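Local coordinates for Crh-like protein 5 (Neosartorya fumigata, PDB 6IBU) that cuts chitin and transfers its chains to 1,6-beta-glucan or to other chitin, cross-linking polysaccharides in the fungal cell wall and at the septa, at residues I89-D95 / T177-L183; F68-E74 / V219-N225; E98-E102 / V151-I155. All coordinates share one frame; numbering follows the deposited sequence.

Contact 1 of 3, residues I89-D95 / T177-L183; sequences IVLESDD and TPMRLRL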
loop_
_atom_site.group_PDB
_atom_site.type_symbol
_atom_site.label_atom_id
_atom_site.label_comp_id
_atom_site.label_asym_id
_atom_site.label_seq_id
_atom_site.Cartn_x
_atom_site.Cartn_y
_atom_site.Cartn_z
ATOM N N ILE A 89 2.475 3.025 -0.789
ATOM C CA ILE A 89 2.190 1.644 -1.285
ATOM C C ILE A 89 1.429 0.904 -0.185
ATOM O O ILE A 89 1.983 0.736 0.882
ATOM C CB ILE A 89 3.493 0.927 -1.675
ATOM C CG1 ILE A 89 4.276 1.692 -2.740
ATOM C CG2 ILE A 89 3.221 -0.502 -2.100
ATOM C CD1 ILE A 89 5.730 1.329 -2.775
ATOM N N VAL A 90 0.176 0.532 -0.408
ATOM C CA VAL A 90 -0.669 -0.055 0.665
ATOM C C VAL A 90 -1.200 -1.427 0.251
ATOM O O VAL A 90 -1.904 -1.490 -0.744
ATOM C CB VAL A 90 -1.839 0.871 1.003
ATOM C CG1 VAL A 90 -2.766 0.217 2.024
ATOM C CG2 VAL A 90 -1.341 2.212 1.491
ATOM N N LEU A 91 -1.005 -2.439 1.083
ATOM C CA LEU A 91 -1.828 -3.664 1.032
ATOM C C LEU A 91 -2.914 -3.496 2.076
ATOM O O LEU A 91 -2.576 -3.151 3.213
ATOM C CB LEU A 91 -0.962 -4.884 1.311
ATOM C CG LEU A 91 0.100 -5.147 0.265
ATOM C CD1 LEU A 91 0.912 -6.380 0.628
ATOM C CD2 LEU A 91 -0.541 -5.291 -1.100
ATOM N N GLU A 92 -4.174 -3.667 1.687
ATOM C CA GLU A 92 -5.297 -3.412 2.612
ATOM C C GLU A 92 -6.390 -4.448 2.391
ATOM O O GLU A 92 -6.769 -4.681 1.229
ATOM C CB GLU A 92 -5.846 -1.999 2.437
ATOM C CG GLU A 92 -6.939 -1.667 3.434
ATOM C CD GLU A 92 -7.361 -0.207 3.431
ATOM O OE1 GLU A 92 -7.832 0.258 2.363
ATOM O OE2 GLU A 92 -7.176 0.477 4.482
ATOM N N SER A 93 -6.927 -4.963 3.493
ATOM C CA SER A 93 -8.074 -5.887 3.494
ATOM C C SER A 93 -9.354 -5.112 3.809
ATOM O O SER A 93 -9.288 -3.975 4.310
ATOM C CB SER A 93 -7.854 -6.997 4.473
ATOM O OG SER A 93 -8.373 -6.657 5.749
ATOM N N ASP A 94 -10.489 -5.749 3.548
ATOM C CA ASP A 94 -11.837 -5.249 3.894
ATOM C C ASP A 94 -12.033 -5.189 5.425
ATOM O O ASP A 94 -12.880 -4.362 5.804
ATOM C CB ASP A 94 -12.884 -6.054 3.121
ATOM C CG ASP A 94 -12.988 -5.660 1.651
ATOM O OD1 ASP A 94 -12.150 -4.846 1.184
ATOM O OD2 ASP A 94 -13.878 -6.205 0.970
ATOM N N ASP A 95 -11.280 -5.924 6.289
ATOM C CA ASP A 95 -11.366 -5.731 7.777
ATOM C C ASP A 95 -10.262 -4.785 8.253
ATOM O O ASP A 95 -10.120 -4.550 9.428
ATOM C CB ASP A 95 -11.415 -7.017 8.615
ATOM C CG ASP A 95 -10.162 -7.875 8.642
ATOM O OD1 ASP A 95 -9.126 -7.456 8.116
ATOM O OD2 ASP A 95 -10.245 -8.989 9.195
ATOM N N THR A 177 -5.880 -11.349 6.190
ATOM C CA THR A 177 -7.103 -11.453 5.368
ATOM C C THR A 177 -6.731 -11.011 3.963
ATOM O O THR A 177 -5.707 -10.377 3.783
ATOM C CB THR A 177 -8.226 -10.635 5.993
ATOM O OG1 THR A 177 -7.763 -9.301 6.191
ATOM C CG2 THR A 177 -8.695 -11.216 7.304
ATOM N N PRO A 178 -7.545 -11.344 2.944
ATOM C CA PRO A 178 -7.170 -11.079 1.562
ATOM C C PRO A 178 -7.045 -9.562 1.404
ATOM O O PRO A 178 -7.897 -8.831 1.875
ATOM C CB PRO A 178 -8.331 -11.618 0.718
ATOM C CG PRO A 178 -9.153 -12.469 1.700
ATOM C CD PRO A 178 -8.898 -11.900 3.074
ATOM N N MET A 179 -6.005 -9.134 0.714
ATOM C CA MET A 179 -5.685 -7.704 0.608
ATOM C C MET A 179 -5.573 -7.303 -0.849
ATOM O O MET A 179 -5.191 -8.120 -1.662
ATOM C CB MET A 179 -4.378 -7.385 1.335
ATOM C CG MET A 179 -4.566 -7.390 2.827
ATOM S SD MET A 179 -3.200 -6.694 3.745
ATOM C CE MET A 179 -1.902 -7.866 3.382
ATOM N N ARG A 180 -5.884 -6.046 -1.126
ATOM C CA ARG A 180 -5.658 -5.478 -2.463
ATOM C C ARG A 180 -4.496 -4.494 -2.361
ATOM O O ARG A 180 -4.091 -4.136 -1.255
ATOM C CB ARG A 180 -6.968 -4.927 -3.010
ATOM C CG ARG A 180 -7.471 -3.665 -2.343
ATOM C CD ARG A 180 -8.156 -2.841 -3.397
ATOM N NE ARG A 180 -9.592 -2.892 -3.215
ATOM C CZ ARG A 180 -10.506 -2.984 -4.178
ATOM N NH1 ARG A 180 -10.171 -3.026 -5.459
ATOM N NH2 ARG A 180 -11.780 -3.030 -3.835
ATOM N N LEU A 181 -3.895 -4.173 -3.497
ATOM C CA LEU A 181 -2.761 -3.233 -3.552
ATOM C C LEU A 181 -3.306 -1.862 -3.955
ATOM O O LEU A 181 -4.014 -1.776 -4.954
ATOM C CB LEU A 181 -1.748 -3.811 -4.539
ATOM C CG LEU A 181 -0.518 -2.965 -4.834
ATOM C CD1 LEU A 181 0.302 -2.701 -3.576
ATOM C CD2 LEU A 181 0.314 -3.664 -5.900
ATOM N N ARG A 182 -3.013 -0.833 -3.166
ATOM C CA ARG A 182 -3.389 0.573 -3.463
ATOM C C ARG A 182 -2.088 1.343 -3.702
ATOM O O ARG A 182 -1.144 1.204 -2.904
ATOM C CB ARG A 182 -4.219 1.174 -2.325
ATOM C CG ARG A 182 -5.162 0.159 -1.679
ATOM C CD ARG A 182 -6.364 0.689 -0.903
ATOM N NE ARG A 182 -6.940 1.868 -1.541
ATOM C CZ ARG A 182 -7.616 2.820 -0.912
ATOM N NH1 ARG A 182 -7.823 2.743 0.393
ATOM N NH2 ARG A 182 -8.075 3.854 -1.595
ATOM N N LEU A 183 -1.991 2.085 -4.789
ATOM C CA LEU A 183 -0.832 2.976 -5.018
ATOM C C LEU A 183 -1.367 4.395 -5.088
ATOM O O LEU A 183 -2.380 4.609 -5.762
ATOM C CB LEU A 183 -0.143 2.593 -6.319
ATOM C CG LEU A 183 0.433 1.189 -6.347
ATOM C CD1 LEU A 183 0.830 0.810 -7.758
ATOM C CD2 LEU A 183 1.619 1.101 -5.401
HETATM O O HOH W 1 -10.300 -8.372 2.313
#

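Contact 2 of 3, residues F68-E74 / V219-N225; sequences FFFGKAE and VRIENAN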
loop_
_atom_site.group_PDB
_atom_site.type_symbol
_atom_site.label_atom_id
_atom_site.label_comp_id
_atom_site.label_asym_id
_atom_site.label_seq_id
_atom_site.Cartn_x
_atom_site.Cartn_y
_atom_site.Cartn_z
ATOM N N PHE A 68 -5.429 -10.656 -3.151
ATOM C CA PHE A 68 -4.585 -11.865 -3.041
ATOM C C PHE A 68 -4.499 -12.229 -1.557
ATOM O O PHE A 68 -4.719 -11.365 -0.707
ATOM C CB PHE A 68 -3.263 -11.641 -3.765
ATOM C CG PHE A 68 -2.280 -10.724 -3.097
ATOM C CD1 PHE A 68 -2.441 -9.357 -3.150
ATOM C CD2 PHE A 68 -1.133 -11.237 -2.517
ATOM C CE1 PHE A 68 -1.510 -8.524 -2.551
ATOM C CE2 PHE A 68 -0.215 -10.403 -1.912
ATOM C CZ PHE A 68 -0.395 -9.049 -1.939
ATOM N N PHE A 69 -4.272 -13.508 -1.275
ATOM C CA PHE A 69 -4.329 -14.086 0.083
ATOM C C PHE A 69 -2.995 -14.740 0.368
ATOM O O PHE A 69 -2.817 -15.922 0.012
ATOM C CB PHE A 69 -5.471 -15.084 0.186
ATOM C CG PHE A 69 -5.775 -15.573 1.579
ATOM C CD1 PHE A 69 -5.566 -14.761 2.679
ATOM C CD2 PHE A 69 -6.307 -16.834 1.772
ATOM C CE1 PHE A 69 -5.883 -15.203 3.950
ATOM C CE2 PHE A 69 -6.634 -17.274 3.045
ATOM C CZ PHE A 69 -6.424 -16.454 4.126
ATOM N N PHE A 70 -2.100 -13.980 0.981
ATOM C CA PHE A 70 -0.675 -14.306 1.234
ATOM C C PHE A 70 0.078 -14.277 -0.086
ATOM O O PHE A 70 -0.539 -14.382 -1.144
ATOM C CB PHE A 70 -0.509 -15.637 1.966
ATOM C CG PHE A 70 -1.123 -15.601 3.339
ATOM C CD1 PHE A 70 -0.550 -14.796 4.311
ATOM C CD2 PHE A 70 -2.270 -16.314 3.659
ATOM C CE1 PHE A 70 -1.097 -14.689 5.578
ATOM C CE2 PHE A 70 -2.812 -16.216 4.935
ATOM C CZ PHE A 70 -2.224 -15.408 5.892
ATOM N N GLY A 71 1.388 -14.112 0.002
ATOM C CA GLY A 71 2.287 -14.113 -1.159
ATOM C C GLY A 71 3.201 -12.905 -1.116
ATOM O O GLY A 71 3.912 -12.721 -0.114
ATOM N N LYS A 72 3.177 -12.082 -2.155
ATOM C CA LYS A 72 4.221 -11.057 -2.379
ATOM C C LYS A 72 3.635 -9.874 -3.147
ATOM O O LYS A 72 2.896 -10.093 -4.118
ATOM C CB LYS A 72 5.364 -11.696 -3.156
ATOM C CG LYS A 72 6.663 -10.916 -3.119
ATOM C CD LYS A 72 7.655 -11.399 -4.139
ATOM C CE LYS A 72 9.059 -11.506 -3.590
ATOM N NZ LYS A 72 10.015 -11.831 -4.669
ATOM N N ALA A 73 3.988 -8.657 -2.743
ATOM C CA ALA A 73 3.730 -7.436 -3.532
ATOM C C ALA A 73 5.069 -6.713 -3.710
ATOM O O ALA A 73 5.732 -6.405 -2.716
ATOM C CB ALA A 73 2.662 -6.607 -2.859
ATOM N N GLU A 74 5.475 -6.510 -4.955
ATOM C CA GLU A 74 6.749 -5.848 -5.305
ATOM C C GLU A 74 6.422 -4.648 -6.202
ATOM O O GLU A 74 5.767 -4.827 -7.240
ATOM C CB GLU A 74 7.649 -6.890 -5.953
ATOM C CG GLU A 74 9.056 -6.408 -6.238
ATOM C CD GLU A 74 10.020 -7.560 -6.466
ATOM O OE1 GLU A 74 10.465 -8.151 -5.450
ATOM O OE2 GLU A 74 10.311 -7.885 -7.660
ATOM N N VAL A 219 4.659 -3.416 -11.235
ATOM C CA VAL A 219 4.051 -4.148 -10.096
ATOM C C VAL A 219 4.156 -5.649 -10.354
ATOM O O VAL A 219 3.788 -6.087 -11.437
ATOM C CB VAL A 219 2.607 -3.698 -9.874
ATOM C CG1 VAL A 219 1.846 -4.657 -8.974
ATOM C CG2 VAL A 219 2.591 -2.293 -9.311
ATOM N N ARG A 220 4.633 -6.399 -9.362
ATOM C CA ARG A 220 4.575 -7.875 -9.352
ATOM C C ARG A 220 3.792 -8.320 -8.120
ATOM O O ARG A 220 4.201 -7.972 -7.009
ATOM C CB ARG A 220 5.982 -8.459 -9.364
ATOM C CG ARG A 220 6.002 -9.977 -9.380
ATOM C CD ARG A 220 7.397 -10.515 -9.178
ATOM N NE ARG A 220 7.374 -11.976 -9.198
ATOM C CZ ARG A 220 7.323 -12.723 -10.298
ATOM N NH1 ARG A 220 7.302 -12.163 -11.499
ATOM N NH2 ARG A 220 7.319 -14.042 -10.193
ATOM N N ILE A 221 2.696 -9.048 -8.307
ATOM C CA ILE A 221 1.994 -9.724 -7.183
ATOM C C ILE A 221 2.084 -11.235 -7.376
ATOM O O ILE A 221 1.785 -11.738 -8.480
ATOM C CB ILE A 221 0.546 -9.236 -7.051
ATOM C CG1 ILE A 221 0.515 -7.770 -6.608
ATOM C CG2 ILE A 221 -0.226 -10.147 -6.105
ATOM C CD1 ILE A 221 -0.856 -7.149 -6.633
ATOM N N GLU A 222 2.484 -11.931 -6.321
ATOM C CA GLU A 222 2.431 -13.412 -6.236
ATOM C C GLU A 222 1.338 -13.775 -5.247
ATOM O O GLU A 222 1.360 -13.240 -4.144
ATOM C CB GLU A 222 3.760 -13.967 -5.770
ATOM C CG GLU A 222 4.876 -13.683 -6.741
ATOM C CD GLU A 222 6.194 -14.309 -6.335
ATOM O OE1 GLU A 222 6.255 -14.876 -5.209
ATOM O OE2 GLU A 222 7.151 -14.237 -7.143
ATOM N N ASN A 223 0.353 -14.538 -5.690
ATOM C CA ASN A 223 -0.784 -14.943 -4.841
ATOM C C ASN A 223 -0.480 -16.363 -4.361
ATOM O O ASN A 223 -0.449 -17.276 -5.207
ATOM C CB ASN A 223 -2.107 -14.827 -5.586
ATOM C CG ASN A 223 -3.296 -15.068 -4.682
ATOM O OD1 ASN A 223 -3.130 -15.396 -3.507
ATOM N ND2 ASN A 223 -4.494 -14.888 -5.221
ATOM N N ALA A 224 -0.251 -16.528 -3.064
ATOM C CA ALA A 224 0.036 -17.828 -2.413
ATOM C C ALA A 224 -1.184 -18.749 -2.564
ATOM O O ALA A 224 -0.995 -19.975 -2.616
ATOM C CB ALA A 224 0.405 -17.613 -0.952
ATOM N N ASN A 225 -2.384 -18.170 -2.632
ATOM C CA ASN A 225 -3.672 -18.916 -2.622
ATOM C C ASN A 225 -4.556 -18.442 -3.771
ATOM O O ASN A 225 -5.619 -17.872 -3.563
ATOM C CB ASN A 225 -4.349 -18.777 -1.256
ATOM C CG ASN A 225 -3.538 -19.470 -0.178
ATOM O OD1 ASN A 225 -3.624 -20.687 -0.026
ATOM N ND2 ASN A 225 -2.669 -18.730 0.498
#

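Contact 3 of 3, residues E98-E102 / V151-I155; sequences EVDWE and VTWSI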
loop_
_atom_site.group_PDB
_atom_site.type_symbol
_atom_site.label_atom_id
_atom_site.label_comp_id
_atom_site.label_asym_id
_atom_site.label_seq_id
_atom_site.Cartn_x
_atom_site.Cartn_y
_atom_site.Cartn_z
ATOM N N GLU A 98 -3.627 -4.348 7.233
ATOM C CA GLU A 98 -2.938 -3.403 6.360
ATOM C C GLU A 98 -1.437 -3.491 6.541
ATOM O O GLU A 98 -0.993 -3.594 7.656
ATOM C CB GLU A 98 -3.419 -2.007 6.697
ATOM C CG GLU A 98 -3.357 -1.088 5.516
ATOM C CD GLU A 98 -2.408 0.072 5.726
ATOM O OE1 GLU A 98 -2.851 1.233 5.535
ATOM O OE2 GLU A 98 -1.233 -0.168 6.110
ATOM N N VAL A 99 -0.717 -3.405 5.434
ATOM C CA VAL A 99 0.761 -3.320 5.376
ATOM C C VAL A 99 1.070 -2.211 4.378
ATOM O O VAL A 99 0.459 -2.208 3.291
ATOM C CB VAL A 99 1.374 -4.661 4.942
ATOM C CG1 VAL A 99 2.871 -4.543 4.773
ATOM C CG2 VAL A 99 1.017 -5.767 5.918
ATOM N N ASP A 100 1.988 -1.315 4.707
ATOM C CA ASP A 100 2.261 -0.202 3.783
ATOM C C ASP A 100 3.706 0.277 3.868
ATOM O O ASP A 100 4.438 -0.042 4.849
ATOM C CB ASP A 100 1.259 0.934 3.962
ATOM C CG ASP A 100 1.408 1.704 5.244
ATOM O OD1 ASP A 100 2.387 2.449 5.361
ATOM O OD2 ASP A 100 0.501 1.598 6.117
ATOM N N TRP A 101 4.069 0.978 2.796
ATOM C CA TRP A 101 5.250 1.856 2.666
ATOM C C TRP A 101 4.740 3.292 2.586
ATOM O O TRP A 101 3.722 3.505 1.929
ATOM C CB TRP A 101 6.039 1.498 1.404
ATOM C CG TRP A 101 6.569 0.106 1.257
ATOM C CD1 TRP A 101 6.018 -0.921 0.553
ATOM C CD2 TRP A 101 7.852 -0.370 1.696
ATOM N NE1 TRP A 101 6.832 -2.017 0.570
ATOM C CE2 TRP A 101 7.980 -1.706 1.254
ATOM C CE3 TRP A 101 8.885 0.186 2.449
ATOM C CZ2 TRP A 101 9.113 -2.477 1.532
ATOM C CZ3 TRP A 101 10.002 -0.569 2.723
ATOM C CH2 TRP A 101 10.117 -1.878 2.257
ATOM N N GLU A 102 5.383 4.238 3.265
ATOM C CA GLU A 102 5.095 5.684 3.081
ATOM C C GLU A 102 6.417 6.400 2.821
ATOM O O GLU A 102 7.300 6.289 3.646
ATOM C CB GLU A 102 4.417 6.286 4.308
ATOM C CG GLU A 102 3.176 5.540 4.766
ATOM C CD GLU A 102 2.009 5.627 3.795
ATOM O OE1 GLU A 102 1.792 6.696 3.209
ATOM O OE2 GLU A 102 1.336 4.612 3.600
ATOM N N VAL A 151 5.339 -10.956 8.063
ATOM C CA VAL A 151 5.426 -9.926 7.002
ATOM C C VAL A 151 6.874 -9.442 6.938
ATOM O O VAL A 151 7.423 -9.045 7.962
ATOM C CB VAL A 151 4.463 -8.771 7.292
ATOM C CG1 VAL A 151 4.729 -7.588 6.370
ATOM C CG2 VAL A 151 3.026 -9.246 7.194
ATOM N N THR A 152 7.466 -9.453 5.755
ATOM C CA THR A 152 8.849 -8.987 5.556
ATOM C C THR A 152 8.811 -7.829 4.580
ATOM O O THR A 152 8.199 -7.981 3.532
ATOM C CB THR A 152 9.758 -10.124 5.094
ATOM O OG1 THR A 152 9.627 -11.173 6.050
ATOM C CG2 THR A 152 11.194 -9.672 4.974
ATOM N N TRP A 153 9.414 -6.711 4.944
ATOM C CA TRP A 153 9.620 -5.558 4.036
ATOM C C TRP A 153 11.034 -5.669 3.484
ATOM O O TRP A 153 11.940 -5.874 4.272
ATOM C CB TRP A 153 9.473 -4.223 4.775
ATOM C CG TRP A 153 8.096 -3.809 5.190
ATOM C CD1 TRP A 153 7.319 -2.854 4.607
ATOM C CD2 TRP A 153 7.370 -4.261 6.346
ATOM N NE1 TRP A 153 6.155 -2.697 5.316
ATOM C CE2 TRP A 153 6.158 -3.548 6.381
ATOM C CE3 TRP A 153 7.608 -5.224 7.328
ATOM C CZ2 TRP A 153 5.200 -3.754 7.369
ATOM C CZ3 TRP A 153 6.672 -5.411 8.320
ATOM C CH2 TRP A 153 5.480 -4.685 8.334
ATOM N N SER A 154 11.205 -5.493 2.190
ATOM C CA SER A 154 12.530 -5.470 1.524
ATOM C C SER A 154 12.635 -4.273 0.586
ATOM O O SER A 154 11.627 -3.913 -0.043
ATOM C CB SER A 154 12.756 -6.725 0.766
ATOM O OG SER A 154 13.119 -7.737 1.678
ATOM N N ILE A 155 13.838 -3.716 0.483
ATOM C CA ILE A 155 14.154 -2.634 -0.495
ATOM C C ILE A 155 15.347 -3.103 -1.311
ATOM O O ILE A 155 16.400 -3.379 -0.698
ATOM C CB ILE A 155 14.433 -1.301 0.220
ATOM C CG1 ILE A 155 13.259 -0.909 1.121
ATOM C CG2 ILE A 155 14.785 -0.249 -0.818
ATOM C CD1 ILE A 155 13.420 0.418 1.818
#

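Contact 1 of 3, residues I89-D95 / T177-L183
Val90 with Arg182 and Glu92 with Arg180 are antiparallel hydrogen-bonded pairs, four N-H...O bonds in all, and they hold strands 89-93 and 179-183 with their axes 4.2 Å apart at closest. Ile89 with Leu183 and Leu91 with Leu181 are the non-hydrogen-bonded pairs; there Leu91 CA comes within 3.3 Å of Arg180 O in a CA-H...O contact. These four aliphatic residues share one face of the sheet. Leu181 has CG anti to its amide nitrogen (chi1 176°), which puts CD1 between two neighbours on the other strand, 3.7 Å from Leu91 CD2 and 3.9 Å from Ile89 CG2. Leu183 CD2 packs alongside Ile89 CG1. This is the inner face of one sheet of the GH16 beta-sandwich, and strands 71-78 and 212-223 of the other sheet cover it.

The reverse face carries Val90, Glu92, Arg180 and Arg182, and Val90 comes near the side chains of Glu98 and Glu102, the probable catalytic pair. Arg182, which binds chitin, has two acidic partners: NH1 makes a salt bridge to Glu92 OE1 at 3.2 Å, meeting the carboxylate on its syn side with the two planes 31° apart, while NE pairs with Asp63.

Farther along, Met179 bends at its last torsion (chi3 -65°), bringing CE to 3.8 Å from Leu91 CB with SD against the Leu91 carbonyl carbon. Where the strands part, a water accepts from Asp94 N at 2.9 Å, and Ser93 OG donates to Asp95 OD1 from above the carboxylate plane.

Contact 2 of 3, residues F68-E74 / V219-N225
Ile221 CG2 sits over one face of the Phe68 ring, 3.8 Å from its centroid and 14° off the normal, a CH-pi contact displaced a little toward the rim. The Phe69 ring takes Phe70 CD2 on one face, and Asn225 ND2 lies at the edge of the Phe70 ring, near its plane. Phe68 holds its ring between its own amide nitrogen and carbonyl carbon (chi1 73°), which turns it toward strand 219-223, while its CB rests 3.5 Å from Asn223 CG.

Two asparagine side chains take over the pairing where the regular strands stop. Asn223 OD1 accepts Phe69 N at 3.1 Å and Asn225 N at 3.0 Å from opposite faces of its amide; the second bond makes an Asx turn, and the two together fix the oxygen's position. Asn223 ND2 is held in its turn by Leu17 O and Tyr230 OH. Asn225 ND2 gives a nearly straight bond of 2.9 Å to Phe69 O, its acceptor lying in the amide plane. Between them Ala224 N bonds to Phe70 O, and Gly71 CA makes a CA-H...O contact of 3.2 Å with Glu222 O.

Lys72 with Glu222 and Glu74 with Arg220 are the regular antiparallel hydrogen-bonded pairs. On their polar face the Lys72 and Glu222 chains run side by side, CB to CB 3.8 Å, and Arg220 grips Glu222 OE2 side-on through NE and NH2; Glu74 OE1 turns to Thr143. Strand 71-78 lies between 212-223 and 140-146 in this sheet of the sandwich, with Ala73 and Ile221 facing inward, where Ile221 and Val219 meet Leu181 of strand 179-187. Trp146 of strand 140-146 meets Phe68 edge-to-face and the Phe70 ring at about 45°.

Contact 3 of 3, residues E98-E102 / V151-I155
Trp101 and Trp153 both set CG anti to the carbonyl carbon (chi1 -59° and -72°), and with these torsions their indoles slide past each other in opposite directions, the edge of Trp153 toward the face of Trp101. The result is a T-shaped stack across the interior of the GH16 beta-sandwich, with ring planes at 87° and the six-membered ring of Trp101 centred 4.7 Å from the five-membered ring of Trp153. The strands belong to facing sheets, nearly parallel in direction, with axes 9.4 Å apart, a gap spanned by side chains.

On Trp101, CD1 of Trp153 stands over the ring, off-centre, and Trp101 CH2 abuts Ile155 CG1 at 3.5 Å. Next along, Val99 and Val151 meet tip to tip, CG1 to CG1 3.9 Å, and the same Val99 methyl lies 3.6 Å from Trp153 CZ2. Arg161 makes a cation-pi contact with Trp153, while Tyr142 adds a further edge-to-face partner to Trp101.

Residues alternate along strand 98-102. Val99 and Trp101 fill the core; Glu98, Asp100 and Glu102 project from the other face as the E-x-D-x-E signature of this family, Glu98 being the probable nucleophile and Glu102, which also binds chitin, the probable proton donor. The opposite sheet also bonds to the backbone of this strand: Trp153 NE1 donates to Asp100 O at 3.2 Å, approaching from well above the carbonyl plane.

In the fold
This chain is the GH16 catalytic part of a longer protein. From the N terminus, it first enters contact 2 at 68-74, then crosses to the opposite sheet for 89-95 and 98-102, two consecutive antiparallel neighbours. Contact 3 is the first to close, when 151-155 packs against 98-102 from the facing sheet. Contact 1 follows as 177-183 returns alongside 89-95, and contact 2 closes last with 219-225. The three loops are thus nested, 3 within 1 within 2, and none cross. Contacts 1 and 2 are pairings within opposite sheets, whereas contact 3 bridges the sheets. Contact 1 touches both others: Met179 N probably bonds to Phe68 O, and Leu91 N probably to Val99 O.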